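PDB 4TX3: peptide synthetase, module 7 from Actinoplanes teichomyceticus, which probably serves a glycopeptide-type peptide synthetase as a condensation-family domain, possibly recruiting the oxygenases that cross-link the growing peptide rather than forming peptide bonds. Local coordinates for residues 257-268 against 320-331; 269-277 against 452-460. All coordinates share one frame; numbering follows the deposited sequence.

Overall arrangement
Contacts 1 and 2 lie side by side in the condensation-family domain, whose fold belongs to the CoA-dependent acyltransferase clan, with their centres about 15 Å apart. Both draw on helix 261-278: its first half, with the loop before it, meets helix 320-334 in contact 1, and its second half meets the loop after helix 429-448 in contact 2. Along the chain the order is 257-268, 269-277, 320-331, 452-460, so the segments of the two contacts alternate. A probable hydrogen bond from Phe-320 N to Arg-452 O joins the two partner segments directly. One continuous helix thus ties sequence from the middle of the chain to the last part of the modelled chain.

Contact 1: 257-268 against 320-331; sequences AGADMPQLVQAA and FLEVVARVQEAV
Ala-267 sets its CB as a small knob into a hole formed by Phe-320, Val-323, Val-324 and Val-327, 3.6 Å from Val-323 CG1. Alanine suits this spot because the two helices, crossing at 120°, have axes only 8.7 Å apart. Beside it, Leu-264 CD2 presses on Val-324 CG2 at 3.5 Å, and Val-324 CG2 also lies over one face of the Phe-320 ring, toward its rim. The ring points its edge at the helix backbone, with CE1 3.5 Å from Leu-264 O.

The other end is looser and more polar. Gln-263 and Gln-328 cross at about a right angle without hydrogen bonding: Gln-263 OE1 rests 3.5 Å from Gln-328 CB, while Gln-263 NE2 reaches Val-331 CG1. CG anti to the backbone N (chi1 173°) and an extended chain carry the Gln-328 amide to the poorly ordered loop, where NE2 meets Gly-258 CA; glutamine is long and polar enough for this margin. A serine here would probably lose that reach, leaving Ala-259 packed mainly on Val-324 and the Gln-263 amide less covered.

Among the neighbouring elements, Leu-264 also packs on helix 244-255, Val-327 and Val-331 on strand 306-313, and Gln-266 on both that strand and strand 363-369.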
loop_
_atom_site.group_PDB
_atom_site.type_symbol
_atom_site.label_atom_id
_atom_site.label_comp_id
_atom_site.label_asym_id
_atom_site.label_seq_id
_atom_site.Cartn_x
_atom_site.Cartn_y
_atom_site.Cartn_z
ATOM N N ALA B 257 -21.936 -0.187 -21.112
ATOM C CA ALA B 257 -22.314 0.631 -19.941
ATOM C C ALA B 257 -21.107 0.782 -18.994
ATOM O O ALA B 257 -19.998 0.345 -19.314
ATOM C CB ALA B 257 -23.520 0.057 -19.201
ATOM N N GLY B 258 -21.306 1.410 -17.839
ATOM C CA GLY B 258 -20.165 1.834 -17.047
ATOM C C GLY B 258 -19.923 1.065 -15.770
ATOM O O GLY B 258 -19.060 1.437 -14.978
ATOM N N ALA B 259 -20.662 -0.019 -15.572
ATOM C CA ALA B 259 -20.721 -0.653 -14.260
ATOM C C ALA B 259 -19.563 -1.603 -13.982
ATOM O O ALA B 259 -19.275 -2.510 -14.758
ATOM C CB ALA B 259 -22.038 -1.387 -14.100
ATOM N N ASP B 260 -18.919 -1.405 -12.842
ATOM C CA ASP B 260 -17.865 -2.305 -12.404
ATOM C C ASP B 260 -18.445 -3.582 -11.801
ATOM O O ASP B 260 -19.651 -3.691 -11.563
ATOM C CB ASP B 260 -16.959 -1.596 -11.392
ATOM C CG ASP B 260 -17.742 -1.006 -10.235
ATOM O OD1 ASP B 260 -18.969 -0.776 -10.400
ATOM O OD2 ASP B 260 -17.140 -0.774 -9.161
ATOM N N MET B 261 -17.574 -4.550 -11.554
ATOM C CA MET B 261 -17.989 -5.848 -11.054
ATOM C C MET B 261 -18.804 -5.805 -9.743
ATOM O O MET B 261 -19.759 -6.568 -9.607
ATOM C CB MET B 261 -16.761 -6.743 -10.861
ATOM C CG MET B 261 -17.096 -8.164 -10.473
ATOM S SD MET B 261 -17.895 -9.023 -11.847
ATOM C CE MET B 261 -16.777 -8.684 -13.218
ATOM N N PRO B 262 -18.430 -4.938 -8.770
ATOM C CA PRO B 262 -19.251 -4.944 -7.543
ATOM C C PRO B 262 -20.726 -4.655 -7.800
ATOM O O PRO B 262 -21.592 -5.219 -7.133
ATOM C CB PRO B 262 -18.624 -3.836 -6.691
ATOM C CG PRO B 262 -17.205 -3.776 -7.156
ATOM C CD PRO B 262 -17.232 -4.081 -8.624
ATOM N N GLN B 263 -21.016 -3.811 -8.779
ATOM C CA GLN B 263 -22.409 -3.484 -9.076
ATOM C C GLN B 263 -23.103 -4.605 -9.876
ATOM O O GLN B 263 -24.294 -4.843 -9.705
ATOM C CB GLN B 263 -22.494 -2.152 -9.828
ATOM C CG GLN B 263 -21.951 -0.961 -9.058
ATOM C CD GLN B 263 -22.084 0.350 -9.828
ATOM O OE1 GLN B 263 -22.180 0.366 -11.054
ATOM N NE2 GLN B 263 -22.108 1.457 -9.103
ATOM N N LEU B 264 -22.359 -5.293 -10.740
ATOM C CA LEU B 264 -22.904 -6.426 -11.482
ATOM C C LEU B 264 -23.378 -7.522 -10.549
ATOM O O LEU B 264 -24.456 -8.086 -10.740
ATOM C CB LEU B 264 -21.869 -7.004 -12.445
ATOM C CG LEU B 264 -21.445 -6.143 -13.632
ATOM C CD1 LEU B 264 -20.635 -6.966 -14.587
ATOM C CD2 LEU B 264 -22.631 -5.577 -14.337
ATOM N N VAL B 265 -22.560 -7.826 -9.548
ATOM C CA VAL B 265 -22.878 -8.868 -8.574
ATOM C C VAL B 265 -24.030 -8.397 -7.683
ATOM O O VAL B 265 -24.895 -9.179 -7.282
ATOM C CB VAL B 265 -21.633 -9.234 -7.711
ATOM C CG1 VAL B 265 -21.992 -10.239 -6.640
ATOM C CG2 VAL B 265 -20.505 -9.776 -8.603
ATOM N N GLN B 266 -24.054 -7.105 -7.383
ATOM C CA GLN B 266 -25.163 -6.574 -6.607
ATOM C C GLN B 266 -26.476 -6.738 -7.368
ATOM O O GLN B 266 -27.509 -7.073 -6.778
ATOM C CB GLN B 266 -24.923 -5.115 -6.264
ATOM C CG GLN B 266 -26.008 -4.529 -5.423
ATOM C CD GLN B 266 -25.675 -3.126 -5.012
ATOM O OE1 GLN B 266 -24.531 -2.692 -5.163
ATOM N NE2 GLN B 266 -26.673 -2.389 -4.499
ATOM N N ALA B 267 -26.429 -6.522 -8.682
ATOM C CA ALA B 267 -27.609 -6.728 -9.521
ATOM C C ALA B 267 -28.072 -8.175 -9.431
ATOM O O ALA B 267 -29.221 -8.458 -9.084
ATOM C CB ALA B 267 -27.311 -6.357 -10.954
ATOM N N ALA B 268 -27.151 -9.087 -9.732
ATOM C CA ALA B 268 -27.439 -10.511 -9.752
ATOM C C ALA B 268 -28.040 -11.012 -8.430
ATOM O O ALA B 268 -29.042 -11.732 -8.427
ATOM C CB ALA B 268 -26.164 -11.284 -10.088
ATOM N N PHE B 320 -31.357 -8.595 -16.659
ATOM C CA PHE B 320 -30.173 -8.371 -15.835
ATOM C C PHE B 320 -29.591 -6.998 -16.098
ATOM O O PHE B 320 -29.287 -6.249 -15.165
ATOM C CB PHE B 320 -29.109 -9.443 -16.101
ATOM C CG PHE B 320 -27.771 -9.123 -15.514
ATOM C CD1 PHE B 320 -27.573 -9.164 -14.139
ATOM C CD2 PHE B 320 -26.707 -8.761 -16.332
ATOM C CE1 PHE B 320 -26.336 -8.850 -13.596
ATOM C CE2 PHE B 320 -25.460 -8.451 -15.794
ATOM C CZ PHE B 320 -25.269 -8.500 -14.430
ATOM N N LEU B 321 -29.449 -6.670 -17.377
ATOM C CA LEU B 321 -28.873 -5.394 -17.782
ATOM C C LEU B 321 -29.719 -4.222 -17.291
ATOM O O LEU B 321 -29.177 -3.183 -16.899
ATOM C CB LEU B 321 -28.724 -5.326 -19.304
ATOM C CG LEU B 321 -27.613 -6.114 -19.981
ATOM C CD1 LEU B 321 -27.787 -5.980 -21.481
ATOM C CD2 LEU B 321 -26.254 -5.599 -19.539
ATOM N N GLU B 322 -31.039 -4.380 -17.312
ATOM C CA GLU B 322 -31.908 -3.354 -16.745
ATOM C C GLU B 322 -31.674 -3.195 -15.237
ATOM O O GLU B 322 -31.708 -2.066 -14.714
ATOM C CB GLU B 322 -33.383 -3.661 -17.049
ATOM C CG GLU B 322 -33.762 -3.293 -18.502
ATOM C CD GLU B 322 -35.075 -3.911 -19.003
ATOM O OE1 GLU B 322 -35.482 -4.988 -18.505
ATOM O OE2 GLU B 322 -35.692 -3.306 -19.918
ATOM N N VAL B 323 -31.410 -4.305 -14.543
ATOM C CA VAL B 323 -31.170 -4.240 -13.105
ATOM C C VAL B 323 -29.849 -3.525 -12.803
ATOM O O VAL B 323 -29.777 -2.694 -11.890
ATOM C CB VAL B 323 -31.151 -5.623 -12.463
ATOM C CG1 VAL B 323 -30.836 -5.498 -10.978
ATOM C CG2 VAL B 323 -32.490 -6.327 -12.675
ATOM N N VAL B 324 -28.829 -3.830 -13.604
ATOM C CA VAL B 324 -27.523 -3.190 -13.505
ATOM C C VAL B 324 -27.637 -1.681 -13.608
ATOM O O VAL B 324 -27.108 -0.948 -12.775
ATOM C CB VAL B 324 -26.554 -3.714 -14.602
ATOM C CG1 VAL B 324 -25.325 -2.815 -14.733
ATOM C CG2 VAL B 324 -26.140 -5.166 -14.291
ATOM N N ALA B 325 -28.345 -1.223 -14.628
ATOM C CA ALA B 325 -28.512 0.200 -14.855
ATOM C C ALA B 325 -29.267 0.880 -13.699
ATOM O O ALA B 325 -28.935 2.015 -13.330
ATOM C CB ALA B 325 -29.228 0.438 -16.184
ATOM N N ARG B 326 -30.259 0.196 -13.115
ATOM C CA ARG B 326 -30.954 0.739 -11.931
ATOM C C ARG B 326 -30.037 0.804 -10.705
ATOM O O ARG B 326 -30.079 1.772 -9.937
ATOM C CB ARG B 326 -32.193 -0.086 -11.583
ATOM C CG ARG B 326 -33.340 0.086 -12.530
ATOM C CD ARG B 326 -34.518 -0.798 -12.166
ATOM N NE ARG B 326 -35.353 -1.046 -13.341
ATOM C CZ ARG B 326 -36.414 -1.848 -13.363
ATOM N NH1 ARG B 326 -36.806 -2.499 -12.268
ATOM N NH2 ARG B 326 -37.092 -1.992 -14.491
ATOM N N VAL B 327 -29.229 -0.241 -10.520
ATOM C CA VAL B 327 -28.254 -0.286 -9.437
ATOM C C VAL B 327 -27.256 0.848 -9.609
ATOM O O VAL B 327 -26.995 1.614 -8.683
ATOM C CB VAL B 327 -27.505 -1.650 -9.398
ATOM C CG1 VAL B 327 -26.185 -1.552 -8.609
ATOM C CG2 VAL B 327 -28.412 -2.743 -8.849
ATOM N N GLN B 328 -26.726 0.959 -10.820
ATOM C CA GLN B 328 -25.664 1.896 -11.113
ATOM C C GLN B 328 -26.162 3.321 -10.962
ATOM O O GLN B 328 -25.452 4.186 -10.451
ATOM C CB GLN B 328 -25.121 1.641 -12.518
ATOM C CG GLN B 328 -24.123 2.668 -13.016
ATOM C CD GLN B 328 -23.602 2.330 -14.410
ATOM O OE1 GLN B 328 -23.914 1.260 -14.963
ATOM N NE2 GLN B 328 -22.806 3.237 -14.987
ATOM N N GLU B 329 -27.392 3.568 -11.386
ATOM C CA GLU B 329 -27.962 4.887 -11.202
ATOM C C GLU B 329 -28.131 5.210 -9.714
ATOM O O GLU B 329 -27.719 6.276 -9.262
ATOM C CB GLU B 329 -29.300 4.999 -11.918
ATOM C CG GLU B 329 -29.955 6.323 -11.690
ATOM C CD GLU B 329 -31.110 6.556 -12.630
ATOM O OE1 GLU B 329 -32.267 6.342 -12.199
ATOM O OE2 GLU B 329 -30.860 6.951 -13.794
ATOM N N ALA B 330 -28.718 4.279 -8.962
ATOM C CA ALA B 330 -28.908 4.440 -7.523
ATOM C C ALA B 330 -27.593 4.650 -6.769
ATOM O O ALA B 330 -27.511 5.504 -5.891
ATOM C CB ALA B 330 -29.647 3.238 -6.955
ATOM N N VAL B 331 -26.565 3.871 -7.103
ATOM C CA VAL B 331 -25.296 3.962 -6.396
ATOM C C VAL B 331 -24.626 5.307 -6.656
ATOM O O VAL B 331 -24.210 5.988 -5.717
ATOM C CB VAL B 331 -24.335 2.821 -6.796
ATOM C CG1 VAL B 331 -22.948 3.050 -6.217
ATOM C CG2 VAL B 331 -24.885 1.488 -6.341
#

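Contact 2: 269-277 against 452-460; sequences LAMLLTRYG and RRISDLDIL
Met-271 and Arg-275, one turn apart on helix 261-278, face a loop that winds through a short 3-10 segment (454-456) and an Asx turn at Asp-458; just past Arg-275, a Schellman motif with Gly-277 (positive phi) as C-prime residue ends the helix. The loop follows helix 429-448, to which Asp-458 is tied by a salt bridge with Arg-441, so the contact joins the end of one helix to the exit of another.

Apolar packing fills the buried part. Met-271 CG lies 3.7 Å from Ile-454 CG1, and its CB meets Leu-457 CD1. A bend at chi3 (99°) carries the methionine methyl against the loop backbone, where CE is 3.6 Å from Arg-452 O; a flexible thioether suits this bent path, with Phe-320 and Val-323 also packing on Met-271. The Thr-274 and Ile-454 side chains cross at about a right angle, CG2 touching CG2, while the threonine hydroxyl is hydrogen-bonded to Gly-279 O. Branched Ile-454 thus gives CG1 to Met-271 and CG2 and CD1 to Thr-274.

The polar interactions belong to Arg-275. A turn at chi2 (67°) brings its guanidinium to the loop. There NE and NH2 both donate weakly to Leu-457 O, through bent bonds of 131°. Arginine also offers an aliphatic stem, its CG 4.0 Å from Ile-459 CG2.

Over one face of the guanidinium lies Ile-459, whose CD1 comes within 3.5 Å of Arg-275 NH1.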
loop_
_atom_site.group_PDB
_atom_site.type_symbol
_atom_site.label_atom_id
_atom_site.label_comp_id
_atom_site.label_asym_id
_atom_site.label_seq_id
_atom_site.Cartn_x
_atom_site.Cartn_y
_atom_site.Cartn_z
ATOM N N LEU B 269 -27.429 -10.620 -7.314
ATOM C CA LEU B 269 -27.933 -10.983 -5.988
ATOM C C LEU B 269 -29.354 -10.448 -5.749
ATOM O O LEU B 269 -30.198 -11.142 -5.159
ATOM C CB LEU B 269 -26.994 -10.465 -4.894
ATOM C CG LEU B 269 -27.458 -10.667 -3.446
ATOM C CD1 LEU B 269 -27.571 -12.129 -3.080
ATOM C CD2 LEU B 269 -26.537 -9.942 -2.478
ATOM N N ALA B 270 -29.615 -9.222 -6.207
ATOM C CA ALA B 270 -30.940 -8.635 -6.053
ATOM C C ALA B 270 -31.963 -9.456 -6.849
ATOM O O ALA B 270 -33.088 -9.675 -6.391
ATOM C CB ALA B 270 -30.951 -7.153 -6.497
ATOM N N MET B 271 -31.577 -9.917 -8.037
ATOM C CA MET B 271 -32.468 -10.758 -8.832
ATOM C C MET B 271 -32.703 -12.082 -8.120
ATOM O O MET B 271 -33.801 -12.648 -8.176
ATOM C CB MET B 271 -31.898 -11.021 -10.225
ATOM C CG MET B 271 -31.953 -9.826 -11.139
ATOM S SD MET B 271 -30.957 -10.120 -12.612
ATOM C CE MET B 271 -32.201 -10.621 -13.815
ATOM N N LEU B 272 -31.669 -12.575 -7.447
ATOM C CA LEU B 272 -31.785 -13.843 -6.748
ATOM C C LEU B 272 -32.754 -13.721 -5.593
ATOM O O LEU B 272 -33.569 -14.612 -5.366
ATOM C CB LEU B 272 -30.424 -14.324 -6.257
ATOM C CG LEU B 272 -30.390 -15.623 -5.451
ATOM C CD1 LEU B 272 -30.957 -16.810 -6.237
ATOM C CD2 LEU B 272 -28.983 -15.910 -4.996
ATOM N N LEU B 273 -32.676 -12.615 -4.863
ATOM C CA LEU B 273 -33.531 -12.445 -3.689
ATOM C C LEU B 273 -34.994 -12.268 -4.114
ATOM O O LEU B 273 -35.889 -12.795 -3.469
ATOM C CB LEU B 273 -33.057 -11.266 -2.835
ATOM C CG LEU B 273 -31.708 -11.476 -2.133
ATOM C CD1 LEU B 273 -31.157 -10.167 -1.618
ATOM C CD2 LEU B 273 -31.846 -12.468 -0.992
ATOM N N THR B 274 -35.235 -11.539 -5.201
ATOM C CA THR B 274 -36.587 -11.426 -5.725
ATOM C C THR B 274 -37.099 -12.820 -6.076
ATOM O O THR B 274 -38.218 -13.176 -5.754
ATOM C CB THR B 274 -36.656 -10.513 -6.969
ATOM O OG1 THR B 274 -36.376 -9.159 -6.590
ATOM C CG2 THR B 274 -38.043 -10.568 -7.582
ATOM N N ARG B 275 -36.246 -13.610 -6.711
ATOM C CA ARG B 275 -36.549 -14.983 -7.080
ATOM C C ARG B 275 -36.731 -15.890 -5.853
ATOM O O ARG B 275 -37.440 -16.875 -5.905
ATOM C CB ARG B 275 -35.426 -15.499 -7.980
ATOM C CG ARG B 275 -35.743 -16.760 -8.718
ATOM C CD ARG B 275 -36.836 -16.568 -9.763
ATOM N NE ARG B 275 -36.951 -17.782 -10.573
ATOM C CZ ARG B 275 -37.480 -18.931 -10.144
ATOM N NH1 ARG B 275 -37.974 -19.052 -8.912
ATOM N NH2 ARG B 275 -37.525 -19.972 -10.956
ATOM N N TYR B 276 -36.068 -15.562 -4.754
ATOM C CA TYR B 276 -36.240 -16.302 -3.507
ATOM C C TYR B 276 -37.535 -15.966 -2.782
ATOM O O TYR B 276 -37.928 -16.687 -1.841
ATOM C CB TYR B 276 -35.096 -16.036 -2.542
ATOM C CG TYR B 276 -34.176 -17.224 -2.348
ATOM C CD1 TYR B 276 -34.247 -18.004 -1.204
ATOM C CD2 TYR B 276 -33.231 -17.548 -3.296
ATOM C CE1 TYR B 276 -33.404 -19.073 -1.019
ATOM C CE2 TYR B 276 -32.398 -18.621 -3.131
ATOM C CZ TYR B 276 -32.478 -19.379 -1.997
ATOM O OH TYR B 276 -31.609 -20.439 -1.864
ATOM N N GLY B 277 -38.170 -14.859 -3.190
ATOM C CA GLY B 277 -39.417 -14.425 -2.595
ATOM C C GLY B 277 -39.381 -13.139 -1.790
ATOM O O GLY B 277 -40.295 -12.883 -1.009
ATOM N N ARG B 452 -31.280 -11.941 -19.893
ATOM C CA ARG B 452 -32.215 -12.778 -19.170
ATOM C C ARG B 452 -32.957 -11.994 -18.075
ATOM O O ARG B 452 -32.371 -11.133 -17.399
ATOM C CB ARG B 452 -31.475 -13.977 -18.576
ATOM C CG ARG B 452 -32.377 -14.921 -17.810
ATOM C CD ARG B 452 -31.764 -16.304 -17.705
ATOM N NE ARG B 452 -31.204 -16.731 -18.979
ATOM C CZ ARG B 452 -30.899 -17.993 -19.255
ATOM N NH1 ARG B 452 -31.118 -18.937 -18.341
ATOM N NH2 ARG B 452 -30.384 -18.306 -20.439
ATOM N N ARG B 453 -34.246 -12.294 -17.909
ATOM C CA ARG B 453 -35.077 -11.621 -16.907
ATOM C C ARG B 453 -35.205 -12.472 -15.656
ATOM O O ARG B 453 -34.954 -13.687 -15.695
ATOM C CB ARG B 453 -36.466 -11.314 -17.468
ATOM C CG ARG B 453 -36.422 -10.501 -18.736
ATOM C CD ARG B 453 -37.787 -10.307 -19.373
ATOM N NE ARG B 453 -37.644 -9.559 -20.624
ATOM C CZ ARG B 453 -37.690 -8.231 -20.719
ATOM N NH1 ARG B 453 -37.892 -7.485 -19.636
ATOM N NH2 ARG B 453 -37.531 -7.644 -21.900
ATOM N N ILE B 454 -35.615 -11.827 -14.564
ATOM C CA ILE B 454 -35.743 -12.455 -13.252
ATOM C C ILE B 454 -36.519 -13.773 -13.288
ATOM O O ILE B 454 -36.119 -14.780 -12.673
ATOM C CB ILE B 454 -36.435 -11.494 -12.256
ATOM C CG1 ILE B 454 -35.552 -10.276 -11.985
ATOM C CG2 ILE B 454 -36.734 -12.199 -10.957
ATOM C CD1 ILE B 454 -36.121 -9.327 -10.924
ATOM N N SER B 455 -37.627 -13.749 -14.024
ATOM C CA SER B 455 -38.545 -14.879 -14.134
ATOM C C SER B 455 -37.985 -16.067 -14.938
ATOM O O SER B 455 -38.482 -17.183 -14.806
ATOM C CB SER B 455 -39.853 -14.422 -14.776
ATOM O OG SER B 455 -39.617 -14.013 -16.114
ATOM N N ASP B 456 -36.984 -15.818 -15.779
ATOM C CA ASP B 456 -36.315 -16.888 -16.511
ATOM C C ASP B 456 -35.073 -17.443 -15.816
ATOM O O ASP B 456 -34.359 -18.227 -16.418
ATOM C CB ASP B 456 -35.862 -16.435 -17.904
ATOM C CG ASP B 456 -36.903 -15.638 -18.645
ATOM O OD1 ASP B 456 -38.119 -15.953 -18.510
ATOM O OD2 ASP B 456 -36.474 -14.717 -19.400
ATOM N N LEU B 457 -34.784 -17.010 -14.592
ATOM C CA LEU B 457 -33.602 -17.504 -13.889
ATOM C C LEU B 457 -33.844 -18.937 -13.419
ATOM O O LEU B 457 -34.845 -19.229 -12.763
ATOM C CB LEU B 457 -33.245 -16.611 -12.698
ATOM C CG LEU B 457 -32.783 -15.177 -12.988
ATOM C CD1 LEU B 457 -32.410 -14.455 -11.702
ATOM C CD2 LEU B 457 -31.633 -15.109 -13.995
ATOM N N ASP B 458 -32.932 -19.831 -13.778
ATOM C CA ASP B 458 -32.989 -21.207 -13.321
ATOM C C ASP B 458 -32.257 -21.348 -11.985
ATOM O O ASP B 458 -31.063 -21.094 -11.889
ATOM C CB ASP B 458 -32.387 -22.139 -14.369
ATOM C CG ASP B 458 -32.437 -23.607 -13.949
ATOM O OD1 ASP B 458 -33.316 -23.974 -13.136
ATOM O OD2 ASP B 458 -31.587 -24.394 -14.429
ATOM N N ILE B 459 -32.983 -21.737 -10.951
ATOM C CA ILE B 459 -32.390 -21.922 -9.638
ATOM C C ILE B 459 -32.517 -23.369 -9.180
ATOM O O ILE B 459 -32.356 -23.670 -7.992
ATOM C CB ILE B 459 -33.050 -21.027 -8.588
ATOM C CG1 ILE B 459 -34.520 -21.424 -8.441
ATOM C CG2 ILE B 459 -32.893 -19.573 -8.962
ATOM C CD1 ILE B 459 -35.246 -20.699 -7.378
ATOM N N LEU B 460 -32.837 -24.259 -10.110
ATOM C CA LEU B 460 -32.882 -25.672 -9.791
ATOM C C LEU B 460 -31.477 -26.124 -9.440
ATOM O O LEU B 460 -30.538 -25.851 -10.187
ATOM C CB LEU B 460 -33.436 -26.487 -10.959
ATOM C CG LEU B 460 -33.537 -27.981 -10.645
ATOM C CD1 LEU B 460 -34.635 -28.221 -9.619
ATOM C CD2 LEU B 460 -33.766 -28.796 -11.908
#